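Long-range contacts in putative lipoprotein (Bacteroides fragilis, PDB 4GBS), which probably binds heme or a related porphyrin at the cell surface, as hemophores of the HmuY family do: residues G82-T87 with D136-L141; G30-D35 with M190-I195; V77-G82 with V107-T112. All blocks are in the same frame, centred on the assembly; numbering follows the deposited sequence.

Interaction 1 (G82-T87 with D136-L141); sequences GEVLET and DFNPEL
V84 presses its isopropyl group into a pocket formed by N138, E140 and L141, the residues with which segment 136-141 turns away from its strand. Strand 83-86 lies between 163-166 and 107-112 in the large antiparallel sheet, and the turn that follows strand 131-137 packs on it. With V84 CG1 anti to the backbone N (chi1 180°), this methyl, V84 CG1, lies 3.7 Å from L141 N and also meets L141 CB. V84 CG2 touches the N138 amide and comes within 3.8 Å of L141 CD1; the V84 and L141 side chains cross at about a right angle. E140 reaches along the strand from V84 to E86. Its chain bends at chi2 (74°), which sets E140 CG 3.3 Å from V84 O and delivers the carboxylate to the strand backbone. There E140 OE2 accepts E86 N at 3.1 Å on its anti side, close to the carboxylate plane, with an N-H...O angle of 154°. E86 carries its own acid away, E86 OE1 remaining 5.0 Å from E140 OE2, and E86 OE2 makes a weak bond to Y163 OH. N138 organises the turn itself: N138 OD1 accepts L141 N at 3.0 Å in an Asx motif and takes a second, weak bond from E140 N. The opposite end of the amide, N138 ND2, donates to D109 OD1 and V107 O, fixing the flip of the group. The turn is thus tied to strand 83-86 by one side-chain-to-backbone bond and the V84-L141 apolar contact, rather than by strand pairing. Because E140 is buried and E86 lies near, the main-chain donor probably helps offset the cost of placing a carboxylate there.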
loop_
_atom_site.group_PDB
_atom_site.type_symbol
_atom_site.label_atom_id
_atom_site.label_comp_id
_atom_site.label_asym_id
_atom_site.label_seq_id
_atom_site.Cartn_x
_atom_site.Cartn_y
_atom_site.Cartn_z
ATOM N N GLY A 82 -1.949 -6.263 -10.712
ATOM C CA GLY A 82 -0.725 -5.486 -10.875
ATOM C C GLY A 82 0.530 -6.265 -10.545
ATOM O O GLY A 82 0.458 -7.437 -10.158
ATOM N N GLU A 83 1.685 -5.641 -10.752
ATOM C CA GLU A 83 2.987 -6.227 -10.448
ATOM C C GLU A 83 3.896 -5.110 -9.931
ATOM O O GLU A 83 3.814 -3.963 -10.382
ATOM C CB GLU A 83 3.601 -7.002 -11.625
ATOM C CG GLU A 83 3.718 -6.245 -12.937
ATOM C CD GLU A 83 4.265 -7.053 -14.098
ATOM O OE1 GLU A 83 4.346 -8.300 -13.992
ATOM O OE2 GLU A 83 4.589 -6.428 -15.134
ATOM N N VAL A 84 4.670 -5.429 -8.890
ATOM C CA VAL A 84 5.475 -4.436 -8.200
ATOM C C VAL A 84 6.960 -4.798 -8.220
ATOM O O VAL A 84 7.327 -5.962 -8.096
ATOM C CB VAL A 84 4.972 -4.304 -6.740
ATOM C CG1 VAL A 84 5.779 -3.274 -5.955
ATOM C CG2 VAL A 84 3.484 -3.968 -6.698
ATOM N N LEU A 85 7.803 -3.765 -8.327
ATOM C CA LEU A 85 9.250 -3.849 -8.228
ATOM C C LEU A 85 9.741 -2.910 -7.124
ATOM O O LEU A 85 9.416 -1.722 -7.140
ATOM C CB LEU A 85 9.942 -3.524 -9.578
ATOM C CG LEU A 85 11.490 -3.427 -9.577
ATOM C CD1 LEU A 85 12.154 -4.735 -9.108
ATOM C CD2 LEU A 85 12.015 -3.028 -10.942
ATOM N N GLU A 86 10.512 -3.448 -6.166
ATOM C CA GLU A 86 11.164 -2.672 -5.117
ATOM C C GLU A 86 12.486 -2.148 -5.687
ATOM O O GLU A 86 13.400 -2.943 -5.954
ATOM C CB GLU A 86 11.371 -3.510 -3.842
ATOM C CG GLU A 86 12.055 -2.731 -2.724
ATOM C CD GLU A 86 12.439 -3.518 -1.489
ATOM O OE1 GLU A 86 13.329 -4.393 -1.603
ATOM O OE2 GLU A 86 11.928 -3.189 -0.392
ATOM N N THR A 87 12.576 -0.831 -5.929
ATOM C CA THR A 87 13.794 -0.230 -6.488
ATOM C C THR A 87 14.818 0.019 -5.387
ATOM O O THR A 87 14.532 -0.220 -4.217
ATOM C CB THR A 87 13.476 1.069 -7.224
ATOM O OG1 THR A 87 13.162 2.095 -6.279
ATOM C CG2 THR A 87 12.381 0.904 -8.253
ATOM N N ASP A 136 -5.727 -12.104 -2.116
ATOM C CA ASP A 136 -4.547 -11.720 -2.878
ATOM C C ASP A 136 -3.678 -10.884 -1.991
ATOM O O ASP A 136 -4.189 -10.175 -1.105
ATOM C CB ASP A 136 -4.903 -10.959 -4.168
ATOM C CG ASP A 136 -5.267 -11.804 -5.364
ATOM O OD1 ASP A 136 -5.017 -13.020 -5.328
ATOM O OD2 ASP A 136 -5.668 -11.230 -6.390
ATOM N N PHE A 137 -2.373 -10.949 -2.208
ATOM C CA PHE A 137 -1.416 -10.208 -1.412
ATOM C C PHE A 137 -0.170 -9.920 -2.241
ATOM O O PHE A 137 0.351 -10.843 -2.876
ATOM C CB PHE A 137 -1.082 -11.025 -0.155
ATOM C CG PHE A 137 0.068 -10.494 0.671
ATOM C CD1 PHE A 137 -0.087 -9.355 1.460
ATOM C CD2 PHE A 137 1.292 -11.155 0.694
ATOM C CE1 PHE A 137 0.974 -8.875 2.230
ATOM C CE2 PHE A 137 2.350 -10.678 1.472
ATOM C CZ PHE A 137 2.186 -9.540 2.232
ATOM N N ASN A 138 0.301 -8.653 -2.257
ATOM C CA ASN A 138 1.527 -8.341 -2.974
ATOM C C ASN A 138 2.672 -8.341 -1.987
ATOM O O ASN A 138 2.756 -7.421 -1.167
ATOM C CB ASN A 138 1.479 -7.029 -3.755
ATOM C CG ASN A 138 2.562 -7.021 -4.818
ATOM O OD1 ASN A 138 3.722 -6.735 -4.556
ATOM N ND2 ASN A 138 2.243 -7.474 -6.011
ATOM N N PRO A 139 3.548 -9.371 -2.011
ATOM C CA PRO A 139 4.650 -9.407 -1.031
ATOM C C PRO A 139 5.719 -8.349 -1.290
ATOM O O PRO A 139 6.506 -8.054 -0.390
ATOM C CB PRO A 139 5.236 -10.813 -1.214
ATOM C CG PRO A 139 4.884 -11.203 -2.624
ATOM C CD PRO A 139 3.563 -10.559 -2.904
ATOM N N GLU A 140 5.766 -7.802 -2.512
ATOM C CA GLU A 140 6.796 -6.853 -2.891
ATOM C C GLU A 140 6.458 -5.457 -2.361
ATOM O O GLU A 140 7.318 -4.862 -1.719
ATOM C CB GLU A 140 6.997 -6.828 -4.425
ATOM C CG GLU A 140 8.278 -6.143 -4.899
ATOM C CD GLU A 140 9.588 -6.880 -4.692
ATOM O OE1 GLU A 140 9.590 -7.930 -4.009
ATOM O OE2 GLU A 140 10.609 -6.436 -5.266
ATOM N N LEU A 141 5.245 -4.922 -2.634
ATOM C CA LEU A 141 4.904 -3.579 -2.163
ATOM C C LEU A 141 4.777 -3.573 -0.646
ATOM O O LEU A 141 5.172 -2.585 -0.020
ATOM C CB LEU A 141 3.610 -3.043 -2.817
ATOM C CG LEU A 141 3.616 -1.559 -3.290
ATOM C CD1 LEU A 141 2.455 -1.270 -4.237
ATOM C CD2 LEU A 141 3.638 -0.566 -2.132
#

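Interaction 2 (G30-D35 with M190-I195); sequences GTVRVD and MTFDYI
V32 and F192 form the middle hydrogen-bonded pair of two antiparallel strands, with G30 and Y194 on one side of it and V34 and M190, a selenomethionine, on the other. The strands run at 167° and their axes approach to 4.8 Å; in the nine-stranded sheet they are neighbours, flanked by 19-24 and 172-179. The bond from V32 N to F192 O, at 2.9 Å, is nearly straight (167°), whereas G30 N to Y194 O is weak at 3.3 Å. CA-H...O contacts, such as T31 CA to F192 O, fill the intervening positions.

Two CH-pi contacts lie on the face bearing V32 and F192. F192 CG sits between its backbone N and carbonyl carbon (chi1 66°), bringing the ring to the partner strand, where V32 CB lies 3.8 Å from the F192 ring centroid and over its face. Y194 adopts the same rotamer. V32 CG2 touches both rings, at F192 CZ and Y194 CE2, and V34 CG2 adds a looser contact with M190 CB.

Polar side chains occupy the other face. T31 OG1 donates to D193 OD1 at 2.8 Å, approaching from above the carboxylate plane. R33 runs its extended chain past T191, R33 CG lying 3.3 Å from T191 OG1, before its guanidinium reaches E13 and D17 O.

G30, having no side chain, lets the Y194 ring lie close over its backbone, with G30 CA 3.8 Å from the Y194 ring centroid and over the ring face.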
loop_
_atom_site.group_PDB
_atom_site.type_symbol
_atom_site.label_atom_id
_atom_site.label_comp_id
_atom_site.label_asym_id
_atom_site.label_seq_id
_atom_site.Cartn_x
_atom_site.Cartn_y
_atom_site.Cartn_z
ATOM N N GLY A 30 1.356 13.287 -6.066
ATOM C CA GLY A 30 0.392 13.460 -4.995
ATOM C C GLY A 30 0.730 12.662 -3.755
ATOM O O GLY A 30 1.743 11.947 -3.711
ATOM N N THR A 31 -0.158 12.761 -2.750
ATOM C CA THR A 31 -0.018 12.103 -1.463
ATOM C C THR A 31 -1.358 11.532 -1.058
ATOM O O THR A 31 -2.375 12.222 -1.092
ATOM C CB THR A 31 0.527 13.096 -0.431
ATOM O OG1 THR A 31 1.729 13.681 -0.942
ATOM C CG2 THR A 31 0.781 12.465 0.929
ATOM N N VAL A 32 -1.340 10.261 -0.664
ATOM C CA VAL A 32 -2.508 9.518 -0.197
ATOM C C VAL A 32 -2.317 9.202 1.286
ATOM O O VAL A 32 -1.228 8.768 1.675
ATOM C CB VAL A 32 -2.746 8.225 -1.040
ATOM C CG1 VAL A 32 -3.953 7.432 -0.542
ATOM C CG2 VAL A 32 -2.895 8.551 -2.514
ATOM N N ARG A 33 -3.379 9.407 2.097
ATOM C CA ARG A 33 -3.396 9.067 3.518
ATOM C C ARG A 33 -4.655 8.239 3.806
ATOM O O ARG A 33 -5.761 8.648 3.451
ATOM C CB ARG A 33 -3.307 10.325 4.408
ATOM C CG ARG A 33 -3.161 10.026 5.906
ATOM C CD ARG A 33 -2.853 11.277 6.729
ATOM N NE ARG A 33 -2.622 10.947 8.141
ATOM C CZ ARG A 33 -3.523 11.076 9.114
ATOM N NH1 ARG A 33 -4.716 11.601 8.857
ATOM N NH2 ARG A 33 -3.219 10.725 10.360
ATOM N N VAL A 34 -4.480 7.044 4.394
ATOM C CA VAL A 34 -5.608 6.168 4.713
ATOM C C VAL A 34 -5.502 5.655 6.146
ATOM O O VAL A 34 -4.400 5.463 6.668
ATOM C CB VAL A 34 -5.780 4.957 3.731
ATOM C CG1 VAL A 34 -6.152 5.412 2.319
ATOM C CG2 VAL A 34 -4.569 4.033 3.713
ATOM N N ASP A 35 -6.671 5.416 6.764
ATOM C CA ASP A 35 -6.802 4.773 8.066
ATOM C C ASP A 35 -6.921 3.264 7.805
ATOM O O ASP A 35 -7.967 2.776 7.357
ATOM C CB ASP A 35 -7.981 5.339 8.892
ATOM C CG ASP A 35 -8.352 4.559 10.158
ATOM O OD1 ASP A 35 -7.596 3.634 10.536
ATOM O OD2 ASP A 35 -9.424 4.856 10.752
HETATM N N MSE A 190 -1.581 5.069 7.313
HETATM C CA MSE A 190 -0.611 4.959 6.216
HETATM C C MSE A 190 -0.651 6.179 5.273
HETATM O O MSE A 190 -1.693 6.501 4.707
HETATM C CB MSE A 190 -0.911 3.671 5.419
HETATM C CG MSE A 190 -0.997 2.419 6.303
HETATM SE SE MSE A 190 0.652 1.996 7.236
HETATM C CE MSE A 190 1.600 1.237 5.797
ATOM N N THR A 191 0.501 6.824 5.089
ATOM C CA THR A 191 0.680 7.975 4.193
ATOM C C THR A 191 1.755 7.649 3.169
ATOM O O THR A 191 2.860 7.281 3.567
ATOM C CB THR A 191 1.041 9.267 4.973
ATOM O OG1 THR A 191 0.073 9.521 5.984
ATOM C CG2 THR A 191 1.173 10.485 4.073
ATOM N N PHE A 192 1.449 7.784 1.862
ATOM C CA PHE A 192 2.470 7.558 0.851
ATOM C C PHE A 192 2.424 8.648 -0.233
ATOM O O PHE A 192 1.365 9.215 -0.528
ATOM C CB PHE A 192 2.354 6.166 0.210
ATOM C CG PHE A 192 1.123 5.881 -0.614
ATOM C CD1 PHE A 192 1.070 6.236 -1.964
ATOM C CD2 PHE A 192 0.042 5.196 -0.066
ATOM C CE1 PHE A 192 -0.061 5.961 -2.736
ATOM C CE2 PHE A 192 -1.089 4.902 -0.845
ATOM C CZ PHE A 192 -1.123 5.269 -2.180
ATOM N N ASP A 193 3.600 8.938 -0.812
ATOM C CA ASP A 193 3.760 9.855 -1.936
ATOM C C ASP A 193 3.859 9.040 -3.198
ATOM O O ASP A 193 4.390 7.922 -3.174
ATOM C CB ASP A 193 4.975 10.776 -1.775
ATOM C CG ASP A 193 4.907 11.797 -0.660
ATOM O OD1 ASP A 193 3.800 12.038 -0.142
ATOM O OD2 ASP A 193 5.972 12.375 -0.317
ATOM N N TYR A 194 3.331 9.572 -4.300
ATOM C CA TYR A 194 3.369 8.821 -5.548
ATOM C C TYR A 194 3.709 9.727 -6.741
ATOM O O TYR A 194 3.635 10.946 -6.656
ATOM C CB TYR A 194 2.012 8.102 -5.798
ATOM C CG TYR A 194 0.851 9.045 -6.052
ATOM C CD1 TYR A 194 0.571 9.515 -7.337
ATOM C CD2 TYR A 194 0.017 9.451 -5.016
ATOM C CE1 TYR A 194 -0.474 10.406 -7.571
ATOM C CE2 TYR A 194 -1.057 10.313 -5.246
ATOM C CZ TYR A 194 -1.287 10.805 -6.521
ATOM O OH TYR A 194 -2.305 11.708 -6.735
ATOM N N ILE A 195 4.083 9.093 -7.845
ATOM C CA ILE A 195 4.251 9.647 -9.184
ATOM C C ILE A 195 3.363 8.818 -10.073
ATOM O O ILE A 195 3.612 7.620 -10.200
ATOM C CB ILE A 195 5.704 9.745 -9.735
ATOM C CG1 ILE A 195 6.624 10.563 -8.828
ATOM C CG2 ILE A 195 5.688 10.278 -11.187
ATOM C CD1 ILE A 195 8.132 10.387 -9.152
#

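Interaction 3 (V77-G82 with V107-T112); sequences VKTNGG and VADEWT
T79 OG1 is gripped by two groups: it donates to D109 OD1 at 2.7 Å and accepts a weak bond from G82 N at 3.0 Å. The hydroxyl reaches D109 OD1 from well above the carboxylate plane, 46° out of it; N138 ND2 is a further donor to this oxygen. T79 N donates to the other oxygen, D109 OD2, at 2.8 Å and on its syn lone pair, with an N-H...O angle of 165°. One carboxylate thereby grips both the backbone and the side chain of T79, an arrangement allowed by a T79 chi1 of 73°, which places OG1 between the backbone N and the carbonyl carbon. K78 CB brushes past D109 OD2 at 3.7 Å, while K78 NZ turns away to a salt bridge with D64. Beside the carboxylate, on the T79 OG1 side, a water joins the backbones, donating to G82 O at 2.6 Å and accepting from D109 N at 2.8 Å. D109 stands at the break in strand 107-112, which lies between strands 83-86 and 131-137 of the large antiparallel sheet; T79 ends strand 76-79, an outermost strand of the four-stranded sheet. The contact therefore joins the two sheets, where the chain leaves the smaller one to enter strand 83-86 of the larger.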
loop_
_atom_site.group_PDB
_atom_site.type_symbol
_atom_site.label_atom_id
_atom_site.label_comp_id
_atom_site.label_asym_id
_atom_site.label_seq_id
_atom_site.Cartn_x
_atom_site.Cartn_y
_atom_site.Cartn_z
ATOM N N VAL A 77 -0.618 -4.925 1.437
ATOM C CA VAL A 77 -0.995 -4.363 0.150
ATOM C C VAL A 77 -1.398 -5.492 -0.802
ATOM O O VAL A 77 -0.749 -6.537 -0.840
ATOM C CB VAL A 77 0.164 -3.500 -0.465
ATOM C CG1 VAL A 77 -0.216 -2.935 -1.838
ATOM C CG2 VAL A 77 0.598 -2.377 0.468
ATOM N N LYS A 78 -2.453 -5.261 -1.575
ATOM C CA LYS A 78 -2.847 -6.126 -2.680
ATOM C C LYS A 78 -3.031 -5.216 -3.889
ATOM O O LYS A 78 -3.292 -4.014 -3.731
ATOM C CB LYS A 78 -4.079 -7.018 -2.402
ATOM C CG LYS A 78 -5.415 -6.315 -2.347
ATOM C CD LYS A 78 -6.537 -7.346 -2.314
ATOM C CE LYS A 78 -7.884 -6.671 -2.267
ATOM N NZ LYS A 78 -8.976 -7.675 -2.297
ATOM N N THR A 79 -2.840 -5.765 -5.087
ATOM C CA THR A 79 -2.993 -4.979 -6.304
ATOM C C THR A 79 -4.147 -5.579 -7.095
ATOM O O THR A 79 -4.650 -6.650 -6.751
ATOM C CB THR A 79 -1.672 -4.915 -7.106
ATOM O OG1 THR A 79 -1.426 -6.174 -7.715
ATOM C CG2 THR A 79 -0.467 -4.494 -6.251
ATOM N N ASN A 80 -4.593 -4.872 -8.127
ATOM C CA ASN A 80 -5.678 -5.358 -8.965
ATOM C C ASN A 80 -5.092 -5.894 -10.256
ATOM O O ASN A 80 -5.106 -5.193 -11.264
ATOM C CB ASN A 80 -6.683 -4.225 -9.214
ATOM C CG ASN A 80 -7.934 -4.684 -9.881
ATOM O OD1 ASN A 80 -8.231 -5.886 -9.948
ATOM N ND2 ASN A 80 -8.728 -3.729 -10.325
ATOM N N GLY A 81 -4.510 -7.095 -10.201
ATOM C CA GLY A 81 -3.814 -7.684 -11.345
ATOM C C GLY A 81 -2.516 -6.961 -11.687
ATOM O O GLY A 81 -2.049 -7.019 -12.822
ATOM N N GLY A 82 -1.949 -6.263 -10.712
ATOM C CA GLY A 82 -0.725 -5.486 -10.875
ATOM C C GLY A 82 0.530 -6.265 -10.545
ATOM O O GLY A 82 0.458 -7.437 -10.158
ATOM N N VAL A 107 7.013 -8.322 -9.307
ATOM C CA VAL A 107 6.367 -9.367 -8.530
ATOM C C VAL A 107 4.857 -9.161 -8.513
ATOM O O VAL A 107 4.359 -8.108 -8.093
ATOM C CB VAL A 107 6.946 -9.393 -7.105
ATOM C CG1 VAL A 107 6.338 -10.521 -6.275
ATOM C CG2 VAL A 107 8.468 -9.501 -7.144
ATOM N N ALA A 108 4.141 -10.196 -8.969
ATOM C CA ALA A 108 2.683 -10.205 -8.981
ATOM C C ALA A 108 2.152 -10.611 -7.609
ATOM O O ALA A 108 2.925 -11.047 -6.764
ATOM C CB ALA A 108 2.180 -11.154 -10.060
ATOM N N ASP A 109 0.845 -10.454 -7.389
ATOM C CA ASP A 109 0.208 -10.877 -6.149
ATOM C C ASP A 109 0.206 -12.368 -6.018
ATOM O O ASP A 109 0.194 -13.091 -7.019
ATOM C CB ASP A 109 -1.248 -10.384 -6.045
ATOM C CG ASP A 109 -1.446 -8.899 -5.854
ATOM O OD1 ASP A 109 -0.496 -8.131 -6.114
ATOM O OD2 ASP A 109 -2.556 -8.502 -5.457
ATOM N N GLU A 110 0.167 -12.826 -4.779
ATOM C CA GLU A 110 0.055 -14.244 -4.448
ATOM C C GLU A 110 -1.266 -14.479 -3.762
ATOM O O GLU A 110 -1.784 -13.592 -3.089
ATOM C CB GLU A 110 1.229 -14.699 -3.566
ATOM C CG GLU A 110 2.554 -14.756 -4.318
ATOM C CD GLU A 110 3.778 -14.982 -3.453
ATOM O OE1 GLU A 110 3.599 -15.316 -2.261
ATOM O OE2 GLU A 110 4.911 -14.820 -3.961
ATOM N N TRP A 111 -1.828 -15.649 -3.954
ATOM C CA TRP A 111 -3.060 -16.035 -3.286
ATOM C C TRP A 111 -2.667 -16.608 -1.932
ATOM O O TRP A 111 -1.834 -17.523 -1.867
ATOM C CB TRP A 111 -3.879 -17.007 -4.146
ATOM C CG TRP A 111 -5.134 -17.480 -3.476
ATOM C CD1 TRP A 111 -5.334 -18.690 -2.876
ATOM C CD2 TRP A 111 -6.314 -16.700 -3.217
ATOM N NE1 TRP A 111 -6.595 -18.740 -2.326
ATOM C CE2 TRP A 111 -7.218 -17.531 -2.517
ATOM C CE3 TRP A 111 -6.722 -15.403 -3.567
ATOM C CZ2 TRP A 111 -8.500 -17.102 -2.155
ATOM C CZ3 TRP A 111 -7.995 -14.985 -3.217
ATOM C CH2 TRP A 111 -8.858 -15.819 -2.498
ATOM N N THR A 112 -3.188 -16.002 -0.852
ATOM C CA THR A 112 -2.845 -16.379 0.519
ATOM C C THR A 112 -4.075 -16.767 1.324
ATOM O O THR A 112 -5.169 -16.254 1.080
ATOM C CB THR A 112 -2.121 -15.205 1.223
ATOM O OG1 THR A 112 -3.026 -14.091 1.391
ATOM C CG2 THR A 112 -0.835 -14.776 0.487
HETATM O O HOH W 1 -0.961 -9.384 -9.284
#

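Interactions 1 and 3 form one continuous patch, their centres about 6 Å apart, with G82 common to both. They are joined by probable backbone hydrogen bonds, V84 O to V107 N at 2.7 Å and N138 N to V77 O at 2.8 Å. Interaction 2 belongs to a distant part of the same nine-stranded sheet and lies across the chain's centre, its own centre about 16 Å from that of interaction 1 and 19 Å from that of interaction 3; its nearest atoms stay about 7 Å from either. A sulfate, probably from the crystallisation liquor, lies about 5 Å from the D193 side chain of interaction 2.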